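Local coordinates for DyP-type peroxidase (Thermobifida cellulosilytica, PDB 4GS1), which probably uses its haem iron and hydrogen peroxide to oxidise dyes and other substrates, as DyP-type peroxidases do, at residues B[153-157]-B[158-162]; B[163-166]-B[167-171]. All blocks are in the same frame, centred on the assembly; numbering follows the deposited sequence.

From the N-terminal side, the chain runs down strand 149-155, turns at E156 and D157 and enters helix 158-172. Interaction 1 (153-157 with 158-162) closes that tight turn, with D157 capping the helix start, and so joins strand to helix. Interaction 2 (163-166 with 167-171) follows within the same helix as a run of i to i+4 backbone hydrogen bonds. The two are in series, neither nested nor crossed, about 11 Å between centres. V153 links them: its CG2 packs on L168 CD1 (3.9 Å) and its CG1 on A164 CB (4.0 Å), holding the helix on the antiparallel four-stranded sheet of the N-terminal ferredoxin-like half. Both interactions touch the second subunit.

Interaction 1: residues B[153-157]-B[158-162]; sequences VGAED and PMVLA
L161 N donates to D157 O (3.0 Å) where strand 153-155 turns back into helix 158-162, the two running nearly antiparallel at 155° with axes 7.5 Å apart. D157 is the N-cap. Its CG lies anti to the backbone N (chi1 -177°), which brings OD2 to the amide N-H groups of M159 and V160. V160 N reaches the anti lone pair of OD2 at 3.1 Å, fairly straight at 163°, while M159 N approaches OD2 from above the carboxylate plane at 2.9 Å and is more bent. The other oxygen, OD1, accepts from T188 N of the second subunit, so the same carboxylate serves helix and dimer. With an alanine here, the amides of M159 and V160 would probably lose their shared acceptor, and T188 N of the second subunit its partner.

Behind the cap the contact is apolar. L161 CD1 meets V153 CG1 at 3.6 Å, and A155 CB lies 4.1 Å from both L161 CB and V160 CG1. A buried carboxylate thus satisfies two amides at the helix start, and its negative charge probably interacts favourably with the helix dipole.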
ATOM      1  N   VAL B 153      -6.328   1.248 -12.169  1.00 11.90           N
ATOM      2  CA  VAL B 153      -7.479   0.885 -11.357  1.00 12.02           C
ATOM      3  C   VAL B 153      -7.433   1.737 -10.100  1.00 14.78           C
ATOM      4  O   VAL B 153      -6.394   1.828  -9.451  1.00 14.30           O
ATOM      5  CB  VAL B 153      -7.468  -0.615 -10.994  1.00 15.87           C
ATOM      6  CG1 VAL B 153      -8.829  -1.035 -10.439  1.00 16.26           C
ATOM      7  CG2 VAL B 153      -7.111  -1.473 -12.210  1.00 16.29           C
ATOM      8  N   GLY B 154      -8.545   2.382  -9.756  1.00 12.93           N
ATOM      9  CA  GLY B 154      -8.552   3.256  -8.599  1.00 14.03           C
ATOM     10  C   GLY B 154      -9.757   3.000  -7.715  1.00 11.25           C
ATOM     11  O   GLY B 154     -10.811   2.619  -8.202  1.00 13.53           O
ATOM     12  N   ALA B 155      -9.598   3.210  -6.416  1.00 12.65           N
ATOM     13  CA  ALA B 155     -10.719   3.103  -5.487  1.00 14.49           C
ATOM     14  C   ALA B 155     -10.389   3.811  -4.197  1.00 16.68           C
ATOM     15  O   ALA B 155      -9.224   4.066  -3.913  1.00 14.33           O
ATOM     16  CB  ALA B 155     -11.057   1.645  -5.220  1.00 16.13           C
ATOM     17  N   GLU B 156     -11.413   4.127  -3.413  1.00 13.15           N
ATOM     18  CA  GLU B 156     -11.215   4.811  -2.137  1.00 13.41           C
ATOM     19  C   GLU B 156     -10.876   3.809  -1.030  1.00 13.67           C
ATOM     20  O   GLU B 156     -10.569   4.199   0.094  1.00 15.75           O
ATOM     21  CB  GLU B 156     -12.479   5.614  -1.782  1.00 14.05           C
ATOM     22  CG  GLU B 156     -12.379   6.535  -0.548  1.00 13.72           C
ATOM     23  CD  GLU B 156     -11.458   7.734  -0.745  1.00 15.03           C
ATOM     24  OE1 GLU B 156     -11.090   8.050  -1.897  1.00 15.83           O
ATOM     25  OE2 GLU B 156     -11.109   8.380   0.269  1.00 14.57           O
ATOM     26  N   ASP B 157     -10.913   2.518  -1.358  1.00 13.46           N
ATOM     27  CA  ASP B 157     -10.627   1.471  -0.375  1.00 15.09           C
ATOM     28  C   ASP B 157      -9.655   0.444  -0.957  1.00 14.63           C
ATOM     29  O   ASP B 157      -9.821   0.032  -2.104  1.00 15.16           O
ATOM     30  CB  ASP B 157     -11.925   0.780   0.056  1.00 15.20           C
ATOM     31  CG  ASP B 157     -11.690  -0.261   1.114  1.00 17.98           C
ATOM     32  OD1 ASP B 157     -11.705   0.096   2.314  1.00 14.77           O
ATOM     33  OD2 ASP B 157     -11.461  -1.436   0.751  1.00 14.87           O
ATOM     34  N   PRO B 158      -8.633   0.036  -0.177  1.00 12.65           N
ATOM     35  CA  PRO B 158      -7.595  -0.843  -0.729  1.00 12.77           C
ATOM     36  C   PRO B 158      -8.066  -2.283  -0.972  1.00 14.70           C
ATOM     37  O   PRO B 158      -7.488  -2.967  -1.816  1.00 13.97           O
ATOM     38  CB  PRO B 158      -6.498  -0.810   0.351  1.00 12.48           C
ATOM     39  CG  PRO B 158      -7.270  -0.565   1.635  1.00 14.18           C
ATOM     40  CD  PRO B 158      -8.338   0.425   1.220  1.00 14.85           C
ATOM     41  N   MET B 159      -9.074  -2.743  -0.241  0.60 13.25           N
ATOM     42  CA  MET B 159      -9.594  -4.093  -0.457  0.60 14.14           C
ATOM     43  C   MET B 159     -10.493  -4.142  -1.697  0.60 14.98           C
ATOM     44  O   MET B 159     -10.423  -5.090  -2.491  0.60 15.93           O
ATOM     45  CB  MET B 159     -10.327  -4.590   0.793  0.60 13.55           C
ATOM     46  CG  MET B 159     -10.750  -6.025   0.716  0.60 18.36           C
ATOM     47  SD  MET B 159      -9.329  -7.114   0.525  0.60 29.52           S
ATOM     48  CE  MET B 159      -9.879  -8.470   1.563  0.60 12.74           C
ATOM     49  N   VAL B 160     -11.324  -3.122  -1.876  1.00 13.87           N
ATOM     50  CA  VAL B 160     -12.086  -3.007  -3.117  1.00 14.28           C
ATOM     51  C   VAL B 160     -11.115  -2.975  -4.298  1.00 17.34           C
ATOM     52  O   VAL B 160     -11.300  -3.684  -5.291  1.00 15.91           O
ATOM     53  CB  VAL B 160     -12.967  -1.745  -3.113  1.00 15.34           C
ATOM     54  CG1 VAL B 160     -13.621  -1.533  -4.489  1.00 16.39           C
ATOM     55  CG2 VAL B 160     -14.022  -1.854  -2.017  1.00 15.36           C
ATOM     56  N   LEU B 161     -10.058  -2.180  -4.170  1.00 14.01           N
ATOM     57  CA  LEU B 161      -9.057  -2.074  -5.229  1.00 12.48           C
ATOM     58  C   LEU B 161      -8.376  -3.403  -5.532  1.00 15.52           C
ATOM     59  O   LEU B 161      -8.286  -3.791  -6.692  1.00 15.42           O
ATOM     60  CB  LEU B 161      -8.007  -1.013  -4.878  1.00 11.72           C
ATOM     61  CG  LEU B 161      -6.841  -0.863  -5.857  1.00 14.98           C
ATOM     62  CD1 LEU B 161      -7.340  -0.509  -7.235  1.00 16.98           C
ATOM     63  CD2 LEU B 161      -5.867   0.205  -5.345  1.00 14.91           C
ATOM     64  N   ALA B 162      -7.895  -4.103  -4.502  1.00 12.83           N
ATOM     65  CA  ALA B 162      -7.171  -5.357  -4.737  1.00 13.34           C
ATOM     66  C   ALA B 162      -8.060  -6.413  -5.391  1.00 15.48           C
ATOM     67  O   ALA B 162      -7.602  -7.183  -6.238  1.00 17.85           O
ATOM     68  CB  ALA B 162      -6.572  -5.888  -3.430  1.00 15.47           C
TER

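Interaction 2: residues B[163-166]-B[167-171]; sequences AAVD and ELVAA
E167, L168, V169 and A170 each donate their backbone N-H to the carbonyl four residues earlier, on A163, A164, V165 and D166, the signature of a regular alpha-helix. The donor-acceptor distances are even: V169 N to V165 O, for example, is 3.0 Å and the straightest of the four, with an N-H...O angle of 166°.

The apolar contact within the helix is slight: V165 CG1 comes to 4.2 Å from V169 CG2, one turn on, so the two valines form a short ridge along one side.

Other side-chain carbons lie against backbone carbonyls. V169 CG2, anti to the carbonyl carbon, folds back beside its own backbone N and rests 3.3 Å from V165 O. L168 does likewise (chi1 -72°), its CG lying 3.5 Å from A164 O.

The charged groups look outward to other parts of the fold. E167 is extended beyond CG, and its OE2 forms a salt bridge with R86 and accepts from H83 ND1, both on helix 66-90, while OE1 accepts from E93 N in the chain just after that helix. D166 OD1 makes a salt bridge with R334 of the second subunit.

On the sheet, L168 packs on L151, V165 on I54 and V169 on F56. L168 also presses on H83 and L87 of helix 66-90, and its carbonyl O accepts from W80 NE1. V165 and V169 touch W328 of the second subunit as well, so these contacts place helix 158-172 between helix 66-90, the sheet and the neighbouring subunit.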
ATOM      1  N   ALA B 163      -9.333  -6.436  -5.019  1.00 16.54           N
ATOM      2  CA  ALA B 163     -10.262  -7.395  -5.599  1.00 15.89           C
ATOM      3  C   ALA B 163     -10.483  -7.101  -7.077  1.00 16.90           C
ATOM      4  O   ALA B 163     -10.512  -8.018  -7.896  1.00 18.60           O
ATOM      5  CB  ALA B 163     -11.586  -7.390  -4.838  1.00 17.23           C
ATOM      6  N   ALA B 164     -10.619  -5.823  -7.420  1.00 15.20           N
ATOM      7  CA  ALA B 164     -10.824  -5.425  -8.808  1.00 16.05           C
ATOM      8  C   ALA B 164      -9.597  -5.765  -9.643  1.00 18.42           C
ATOM      9  O   ALA B 164      -9.717  -6.272 -10.757  1.00 16.02           O
ATOM     10  CB  ALA B 164     -11.136  -3.933  -8.898  1.00 14.48           C
ATOM     11  N   VAL B 165      -8.414  -5.482  -9.101  1.00 13.75           N
ATOM     12  CA  VAL B 165      -7.170  -5.748  -9.806  1.00 13.80           C
ATOM     13  C   VAL B 165      -6.999  -7.235 -10.118  1.00 16.48           C
ATOM     14  O   VAL B 165      -6.676  -7.606 -11.251  1.00 17.32           O
ATOM     15  CB  VAL B 165      -5.975  -5.240  -8.998  1.00 14.02           C
ATOM     16  CG1 VAL B 165      -4.665  -5.831  -9.541  1.00 16.36           C
ATOM     17  CG2 VAL B 165      -5.932  -3.718  -9.051  1.00 12.57           C
ATOM     18  N   ASP B 166      -7.229  -8.082  -9.124  1.00 15.77           N
ATOM     19  CA  ASP B 166      -7.037  -9.521  -9.326  1.00 17.33           C
ATOM     20  C   ASP B 166      -8.012 -10.045 -10.375  1.00 17.86           C
ATOM     21  O   ASP B 166      -7.659 -10.882 -11.218  1.00 19.33           O
ATOM     22  CB  ASP B 166      -7.165 -10.282  -7.997  1.00 22.09           C
ATOM     23  CG  ASP B 166      -5.991 -10.013  -7.047  1.00 32.10           C
ATOM     24  OD1 ASP B 166      -4.910  -9.633  -7.535  1.00 35.53           O
ATOM     25  OD2 ASP B 166      -6.152 -10.185  -5.814  1.00 38.68           O
ATOM     26  N   GLU B 167      -9.238  -9.536 -10.334  1.00 17.10           N
ATOM     27  CA  GLU B 167     -10.239  -9.910 -11.328  1.00 17.62           C
ATOM     28  C   GLU B 167      -9.816  -9.523 -12.752  1.00 22.30           C
ATOM     29  O   GLU B 167      -9.880 -10.344 -13.672  1.00 18.81           O
ATOM     30  CB  GLU B 167     -11.598  -9.290 -10.975  1.00 18.95           C
ATOM     31  CG  GLU B 167     -12.670  -9.504 -12.033  1.00 25.55           C
ATOM     32  CD  GLU B 167     -14.012  -8.901 -11.643  1.00 27.06           C
ATOM     33  OE1 GLU B 167     -14.330  -8.849 -10.432  1.00 23.89           O
ATOM     34  OE2 GLU B 167     -14.748  -8.475 -12.555  1.00 26.36           O
ATOM     35  N   LEU B 168      -9.374  -8.279 -12.936  1.00 15.96           N
ATOM     36  CA  LEU B 168      -9.005  -7.806 -14.271  1.00 13.78           C
ATOM     37  C   LEU B 168      -7.779  -8.517 -14.843  1.00 18.85           C
ATOM     38  O   LEU B 168      -7.752  -8.868 -16.030  1.00 17.99           O
ATOM     39  CB  LEU B 168      -8.789  -6.282 -14.261  1.00 14.42           C
ATOM     40  CG  LEU B 168     -10.065  -5.447 -14.129  1.00 14.75           C
ATOM     41  CD1 LEU B 168      -9.745  -4.049 -13.582  1.00 17.47           C
ATOM     42  CD2 LEU B 168     -10.767  -5.324 -15.472  1.00 18.73           C
ATOM     43  N   VAL B 169      -6.769  -8.744 -14.005  1.00 14.25           N
ATOM     44  CA  VAL B 169      -5.543  -9.385 -14.475  1.00 16.82           C
ATOM     45  C   VAL B 169      -5.803 -10.845 -14.841  1.00 19.31           C
ATOM     46  O   VAL B 169      -5.344 -11.330 -15.875  1.00 18.44           O
ATOM     47  CB  VAL B 169      -4.430  -9.290 -13.419  1.00 15.53           C
ATOM     48  CG1 VAL B 169      -3.217 -10.114 -13.842  1.00 16.64           C
ATOM     49  CG2 VAL B 169      -4.034  -7.834 -13.225  1.00 14.55           C
ATOM     50  N   ALA B 170      -6.573 -11.532 -14.007  1.00 17.72           N
ATOM     51  CA  ALA B 170      -6.858 -12.943 -14.250  1.00 19.68           C
ATOM     52  C   ALA B 170      -7.748 -13.118 -15.477  1.00 18.70           C
ATOM     53  O   ALA B 170      -7.688 -14.157 -16.145  1.00 20.10           O
ATOM     54  CB  ALA B 170      -7.500 -13.568 -13.032  1.00 21.43           C
ATOM     55  N   ALA B 171      -8.561 -12.105 -15.778  1.00 21.37           N
ATOM     56  CA  ALA B 171      -9.526 -12.208 -16.874  1.00 22.14           C
ATOM     57  C   ALA B 171      -8.867 -12.351 -18.242  1.00 20.82           C
ATOM     58  O   ALA B 171      -9.429 -12.985 -19.138  1.00 20.77           O
ATOM     59  CB  ALA B 171     -10.488 -11.022 -16.864  1.00 16.84           C
TER